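Local coordinates for lipoate-protein ligase 1 (Plasmodium falciparum, PDB 5T8U), which belongs to the lipoate-protein ligase family, with a catalytic domain built round a mixed beta sheet and, in this model, lipoic acid in its pocket, at residues H101-I115 against D161-E174. Sequence-based numbering, arbitrary orientation.
Sequences HDLGNVCFTFLNNNI and DVFLHHGTILINLE. With LPA (lipoic acid), chain C.
Phe108 lies flat over Gly167 in the middle of an antiparallel strand pair, 105-112 against 162-170, within the mixed sheet of the lipoyl ligase catalytic domain. Its CG sits between the backbone N and the carbonyl carbon (chi1 64°), which swings the ring across the neighbouring strand; Gly167 CA comes under the ring face, 3.8 Å from its centroid. One end of the ring meets Ile169, with CD2 3.7 Å from Ile169 CG1. Toward the other, its edge faces the ring of His165 in an offset edge-to-face pair, planes at 74°, while hydrogen bonds of His165 NE2 with Ser154 and of ND1 with Asn120 fix that imidazole's rotation. Helix 117-132 packs on this side. Paired backbone hydrogen bonds link Val106 with Ile169, Phe108 with Gly167, Phe110 with His165 and Asn112 with Phe163. Ile115 CA rests over the Phe163 ring, 3.9 Å from its centroid.

The opposite face carries Cys107, Thr109, Leu111, Leu164, His166 and Thr168, and partly lines the lipoic acid pocket. His166 and Thr109 lie side by side, with Thr94 holding His166 NE2. The ligand's dithiolane ring meets the imidazole edge, His166 ND1 lying 3.2 Å from LPA C8, and His101 NE2 stands 3.5 Å from LPA S8.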
loop_
_atom_site.group_PDB
_atom_site.type_symbol
_atom_site.label_atom_id
_atom_site.label_comp_id
_atom_site.label_asym_id
_atom_site.label_seq_id
_atom_site.Cartn_x
_atom_site.Cartn_y
_atom_site.Cartn_z
ATOM N N HIS A 101 0.939 6.809 -11.260
ATOM C CA HIS A 101 0.328 5.679 -11.944
ATOM C C HIS A 101 -0.149 6.106 -13.321
ATOM O O HIS A 101 -0.540 7.256 -13.532
ATOM C CB HIS A 101 -0.866 5.115 -11.162
ATOM C CG HIS A 101 -0.488 4.199 -10.041
ATOM N ND1 HIS A 101 0.820 3.930 -9.700
ATOM C CD2 HIS A 101 -1.255 3.486 -9.182
ATOM C CE1 HIS A 101 0.843 3.091 -8.679
ATOM N NE2 HIS A 101 -0.403 2.807 -8.345
ATOM N N ASP A 102 -0.107 5.164 -14.257
ATOM C CA ASP A 102 -0.785 5.301 -15.537
ATOM C C ASP A 102 -0.979 3.900 -16.104
ATOM O O ASP A 102 -0.616 2.901 -15.476
ATOM C CB ASP A 102 -0.009 6.213 -16.495
ATOM C CG ASP A 102 1.319 5.621 -16.931
ATOM O OD1 ASP A 102 1.602 4.450 -16.603
ATOM O OD2 ASP A 102 2.090 6.336 -17.605
ATOM N N LEU A 103 -1.549 3.830 -17.305
ATOM C CA LEU A 103 -1.833 2.536 -17.911
ATOM C C LEU A 103 -0.572 1.754 -18.260
ATOM O O LEU A 103 -0.678 0.580 -18.629
ATOM C CB LEU A 103 -2.696 2.728 -19.158
ATOM C CG LEU A 103 -4.078 3.330 -18.892
ATOM C CD1 LEU A 103 -4.796 3.630 -20.198
ATOM C CD2 LEU A 103 -4.923 2.406 -18.025
ATOM N N GLY A 104 0.605 2.362 -18.147
ATOM C CA GLY A 104 1.846 1.660 -18.393
ATOM C C GLY A 104 2.354 0.833 -17.236
ATOM O O GLY A 104 3.450 0.273 -17.328
ATOM N N ASN A 105 1.596 0.736 -16.146
ATOM C CA ASN A 105 2.017 -0.023 -14.978
ATOM C C ASN A 105 0.840 -0.820 -14.438
ATOM O O ASN A 105 -0.320 -0.422 -14.576
ATOM C CB ASN A 105 2.587 0.887 -13.876
ATOM C CG ASN A 105 1.515 1.693 -13.164
ATOM O OD1 ASN A 105 1.211 2.821 -13.551
ATOM N ND2 ASN A 105 0.947 1.120 -12.108
ATOM N N VAL A 106 1.158 -1.953 -13.822
ATOM C CA VAL A 106 0.170 -2.832 -13.223
ATOM C C VAL A 106 0.212 -2.649 -11.711
ATOM O O VAL A 106 1.212 -2.210 -11.136
ATOM C CB VAL A 106 0.417 -4.308 -13.614
ATOM C CG1 VAL A 106 -0.713 -5.210 -13.123
ATOM C CG2 VAL A 106 0.584 -4.438 -15.123
ATOM N N CYS A 107 -0.898 -2.982 -11.058
ATOM C CA CYS A 107 -1.008 -2.944 -9.605
ATOM C C CYS A 107 -1.513 -4.293 -9.117
ATOM O O CYS A 107 -2.547 -4.782 -9.589
ATOM C CB CYS A 107 -1.952 -1.830 -9.134
ATOM S SG CYS A 107 -1.405 -0.151 -9.522
ATOM N N PHE A 108 -0.786 -4.881 -8.169
ATOM C CA PHE A 108 -1.125 -6.173 -7.596
ATOM C C PHE A 108 -1.459 -6.008 -6.120
ATOM O O PHE A 108 -0.898 -5.150 -5.431
ATOM C CB PHE A 108 0.028 -7.175 -7.759
ATOM C CG PHE A 108 1.277 -6.792 -7.014
ATOM C CD1 PHE A 108 1.479 -7.214 -5.710
ATOM C CD2 PHE A 108 2.251 -6.016 -7.618
ATOM C CE1 PHE A 108 2.628 -6.867 -5.020
ATOM C CE2 PHE A 108 3.403 -5.666 -6.934
ATOM C CZ PHE A 108 3.591 -6.092 -5.634
ATOM N N THR A 109 -2.378 -6.843 -5.638
ATOM C CA THR A 109 -2.808 -6.814 -4.242
ATOM C C THR A 109 -2.934 -8.251 -3.755
ATOM O O THR A 109 -3.842 -8.975 -4.175
ATOM C CB THR A 109 -4.133 -6.069 -4.084
ATOM O OG1 THR A 109 -3.993 -4.729 -4.572
ATOM C CG2 THR A 109 -4.567 -6.033 -2.619
ATOM N N PHE A 110 -2.023 -8.659 -2.875
ATOM C CA PHE A 110 -2.099 -9.959 -2.226
ATOM C C PHE A 110 -2.805 -9.813 -0.884
ATOM O O PHE A 110 -2.440 -8.952 -0.076
ATOM C CB PHE A 110 -0.703 -10.547 -2.014
ATOM C CG PHE A 110 0.011 -10.903 -3.284
ATOM C CD1 PHE A 110 -0.224 -12.117 -3.910
ATOM C CD2 PHE A 110 0.930 -10.033 -3.845
ATOM C CE1 PHE A 110 0.437 -12.450 -5.075
ATOM C CE2 PHE A 110 1.595 -10.364 -5.011
ATOM C CZ PHE A 110 1.347 -11.574 -5.627
ATOM N N LEU A 111 -3.815 -10.647 -0.652
ATOM C CA LEU A 111 -4.476 -10.729 0.645
ATOM C C LEU A 111 -4.272 -12.129 1.200
ATOM O O LEU A 111 -4.435 -13.116 0.475
ATOM C CB LEU A 111 -5.971 -10.412 0.546
ATOM C CG LEU A 111 -6.353 -9.122 -0.176
ATOM C CD1 LEU A 111 -7.858 -8.940 -0.155
ATOM C CD2 LEU A 111 -5.663 -7.923 0.452
ATOM N N ASN A 112 -3.910 -12.215 2.480
ATOM C CA ASN A 112 -3.628 -13.502 3.096
ATOM C C ASN A 112 -4.146 -13.522 4.527
ATOM O O ASN A 112 -4.450 -12.484 5.118
ATOM C CB ASN A 112 -2.127 -13.815 3.080
ATOM C CG ASN A 112 -1.582 -13.978 1.676
ATOM O OD1 ASN A 112 -1.260 -12.996 1.006
ATOM N ND2 ASN A 112 -1.472 -15.221 1.224
ATOM N N ASN A 113 -4.252 -14.735 5.074
ATOM C CA ASN A 113 -4.624 -14.893 6.476
ATOM C C ASN A 113 -3.495 -14.446 7.395
ATOM O O ASN A 113 -3.739 -13.822 8.434
ATOM C CB ASN A 113 -4.998 -16.350 6.752
ATOM C CG ASN A 113 -5.276 -16.616 8.218
ATOM O OD1 ASN A 113 -5.616 -15.705 8.973
ATOM N ND2 ASN A 113 -5.132 -17.871 8.627
ATOM N N ASN A 114 -2.255 -14.756 7.029
ATOM C CA ASN A 114 -1.073 -14.348 7.770
ATOM C C ASN A 114 -0.164 -13.533 6.859
ATOM O O ASN A 114 -0.389 -13.429 5.652
ATOM C CB ASN A 114 -0.323 -15.568 8.322
ATOM C CG ASN A 114 -1.176 -16.402 9.258
ATOM O OD1 ASN A 114 -2.097 -15.892 9.897
ATOM N ND2 ASN A 114 -0.872 -17.691 9.346
ATOM N N ILE A 115 0.876 -12.943 7.454
ATOM C CA ILE A 115 1.835 -12.179 6.668
ATOM C C ILE A 115 2.481 -13.099 5.643
ATOM O O ILE A 115 2.934 -14.203 5.968
ATOM C CB ILE A 115 2.878 -11.515 7.579
ATOM C CG1 ILE A 115 2.190 -10.511 8.512
ATOM C CG2 ILE A 115 3.945 -10.811 6.741
ATOM C CD1 ILE A 115 3.120 -9.809 9.488
ATOM N N ASP A 161 -7.588 -10.267 10.998
ATOM C CA ASP A 161 -7.563 -11.552 10.311
ATOM C C ASP A 161 -6.974 -11.486 8.909
ATOM O O ASP A 161 -6.897 -12.524 8.241
ATOM C CB ASP A 161 -8.983 -12.125 10.227
ATOM C CG ASP A 161 -9.549 -12.480 11.586
ATOM O OD1 ASP A 161 -8.770 -12.914 12.461
ATOM O OD2 ASP A 161 -10.774 -12.325 11.779
ATOM N N VAL A 162 -6.556 -10.312 8.442
ATOM C CA VAL A 162 -6.157 -10.126 7.053
ATOM C C VAL A 162 -4.821 -9.402 6.997
ATOM O O VAL A 162 -4.549 -8.514 7.811
ATOM C CB VAL A 162 -7.222 -9.340 6.263
ATOM C CG1 VAL A 162 -6.875 -9.320 4.786
ATOM C CG2 VAL A 162 -8.598 -9.942 6.481
ATOM N N PHE A 163 -3.994 -9.782 6.028
ATOM C CA PHE A 163 -2.768 -9.071 5.701
ATOM C C PHE A 163 -2.820 -8.673 4.234
ATOM O O PHE A 163 -3.081 -9.517 3.366
ATOM C CB PHE A 163 -1.527 -9.925 5.973
ATOM C CG PHE A 163 -0.253 -9.312 5.468
ATOM C CD1 PHE A 163 0.338 -8.253 6.139
ATOM C CD2 PHE A 163 0.354 -9.791 4.318
ATOM C CE1 PHE A 163 1.510 -7.686 5.673
ATOM C CE2 PHE A 163 1.525 -9.230 3.850
ATOM C CZ PHE A 163 2.104 -8.176 4.527
ATOM N N LEU A 164 -2.573 -7.391 3.966
ATOM C CA LEU A 164 -2.674 -6.824 2.627
ATOM C C LEU A 164 -1.307 -6.316 2.196
ATOM O O LEU A 164 -0.761 -5.395 2.812
ATOM C CB LEU A 164 -3.707 -5.695 2.590
ATOM C CG LEU A 164 -3.966 -5.027 1.234
ATOM C CD1 LEU A 164 -5.403 -4.542 1.146
ATOM C CD2 LEU A 164 -3.025 -3.860 0.998
ATOM N N HIS A 165 -0.763 -6.915 1.139
ATOM C CA HIS A 165 0.499 -6.501 0.528
ATOM C C HIS A 165 0.180 -6.089 -0.906
ATOM O O HIS A 165 0.042 -6.946 -1.784
ATOM C CB HIS A 165 1.525 -7.634 0.580
ATOM C CG HIS A 165 2.726 -7.422 -0.291
ATOM N ND1 HIS A 165 3.656 -8.413 -0.523
ATOM C CD2 HIS A 165 3.156 -6.338 -0.981
ATOM C CE1 HIS A 165 4.602 -7.950 -1.321
ATOM N NE2 HIS A 165 4.321 -6.694 -1.614
ATOM N N HIS A 166 0.073 -4.784 -1.153
ATOM C CA HIS A 166 -0.259 -4.278 -2.478
ATOM C C HIS A 166 0.879 -3.409 -2.990
ATOM O O HIS A 166 1.373 -2.531 -2.272
ATOM C CB HIS A 166 -1.584 -3.503 -2.467
ATOM C CG HIS A 166 -1.470 -2.088 -1.991
ATOM N ND1 HIS A 166 -1.357 -1.020 -2.855
ATOM C CD2 HIS A 166 -1.474 -1.563 -0.743
ATOM C CE1 HIS A 166 -1.285 0.102 -2.159
ATOM N NE2 HIS A 166 -1.355 -0.200 -0.876
ATOM N N GLY A 167 1.297 -3.669 -4.230
ATOM C CA GLY A 167 2.422 -2.981 -4.826
ATOM C C GLY A 167 2.196 -2.740 -6.306
ATOM O O GLY A 167 1.185 -3.156 -6.878
ATOM N N THR A 168 3.167 -2.066 -6.915
ATOM C CA THR A 168 3.112 -1.684 -8.316
ATOM C C THR A 168 4.233 -2.368 -9.083
ATOM O O THR A 168 5.354 -2.500 -8.578
ATOM C CB THR A 168 3.229 -0.163 -8.482
ATOM O OG1 THR A 168 3.145 0.180 -9.871
ATOM C CG2 THR A 168 4.551 0.345 -7.920
ATOM N N ILE A 169 3.912 -2.802 -10.301
ATOM C CA ILE A 169 4.874 -3.342 -11.254
ATOM C C ILE A 169 4.931 -2.390 -12.440
ATOM O O ILE A 169 3.897 -1.879 -12.886
ATOM C CB ILE A 169 4.483 -4.764 -11.710
ATOM C CG1 ILE A 169 4.485 -5.726 -10.517
ATOM C CG2 ILE A 169 5.428 -5.261 -12.805
ATOM C CD1 ILE A 169 3.916 -7.098 -10.828
ATOM N N LEU A 170 6.135 -2.154 -12.953
ATOM C CA LEU A 170 6.351 -1.183 -14.016
ATOM C C LEU A 170 6.545 -1.903 -15.346
ATOM O O LEU A 170 7.514 -2.650 -15.519
ATOM C CB LEU A 170 7.553 -0.296 -13.696
ATOM C CG LEU A 170 7.212 1.013 -12.979
ATOM C CD1 LEU A 170 6.285 0.793 -11.787
ATOM C CD2 LEU A 170 8.489 1.695 -12.540
ATOM N N ILE A 171 5.621 -1.669 -16.278
ATOM C CA ILE A 171 5.675 -2.255 -17.612
ATOM C C ILE A 171 6.130 -1.188 -18.599
ATOM O O ILE A 171 7.253 -1.235 -19.112
ATOM C CB ILE A 171 4.307 -2.832 -18.027
ATOM C CG1 ILE A 171 3.779 -3.815 -16.973
ATOM C CG2 ILE A 171 4.394 -3.495 -19.404
ATOM C CD1 ILE A 171 4.587 -5.086 -16.827
ATOM N N ASN A 172 5.255 -0.215 -18.866
ATOM C CA ASN A 172 5.503 0.835 -19.848
ATOM C C ASN A 172 5.240 2.214 -19.254
ATOM O O ASN A 172 4.849 3.140 -19.968
ATOM C CB ASN A 172 4.643 0.619 -21.094
ATOM C CG ASN A 172 5.035 1.529 -22.243
ATOM O OD1 ASN A 172 6.199 1.898 -22.389
ATOM N ND2 ASN A 172 4.056 1.902 -23.061
ATOM N N LEU A 173 5.441 2.363 -17.946
ATOM C CA LEU A 173 5.202 3.644 -17.295
ATOM C C LEU A 173 6.019 4.747 -17.961
ATOM O O LEU A 173 7.164 4.540 -18.368
ATOM C CB LEU A 173 5.550 3.554 -15.806
ATOM C CG LEU A 173 5.446 4.855 -15.006
ATOM C CD1 LEU A 173 4.013 5.336 -14.986
ATOM C CD2 LEU A 173 5.975 4.672 -13.594
ATOM N N GLU A 174 5.412 5.924 -18.079
ATOM C CA GLU A 174 6.109 7.103 -18.586
ATOM C C GLU A 174 7.081 7.572 -17.511
ATOM O O GLU A 174 6.685 8.188 -16.520
ATOM C CB GLU A 174 5.107 8.192 -18.954
ATOM C CG GLU A 174 5.692 9.337 -19.764
ATOM C CD GLU A 174 4.638 10.342 -20.190
ATOM O OE1 GLU A 174 4.960 11.242 -20.995
ATOM O OE2 GLU A 174 3.486 10.231 -19.721
HETATM C C1 LPA C . 7.003 2.770 -2.187
HETATM O O1 LPA C . 7.850 2.777 -3.119
HETATM C C2 LPA C . 5.801 1.831 -2.258
HETATM O O2 LPA C . 7.148 3.535 -1.197
HETATM C C3 LPA C . 4.872 2.292 -3.377
HETATM C C4 LPA C . 3.512 1.611 -3.242
HETATM C C5 LPA C . 2.519 2.309 -4.171
HETATM C C6 LPA C . 1.224 1.798 -3.992
HETATM S S6 LPA C . 0.190 2.825 -4.492
HETATM C C7 LPA C . 0.967 0.170 -5.086
HETATM C C8 LPA C . -0.514 0.187 -5.678
HETATM S S8 LPA C . -1.274 1.771 -5.160
#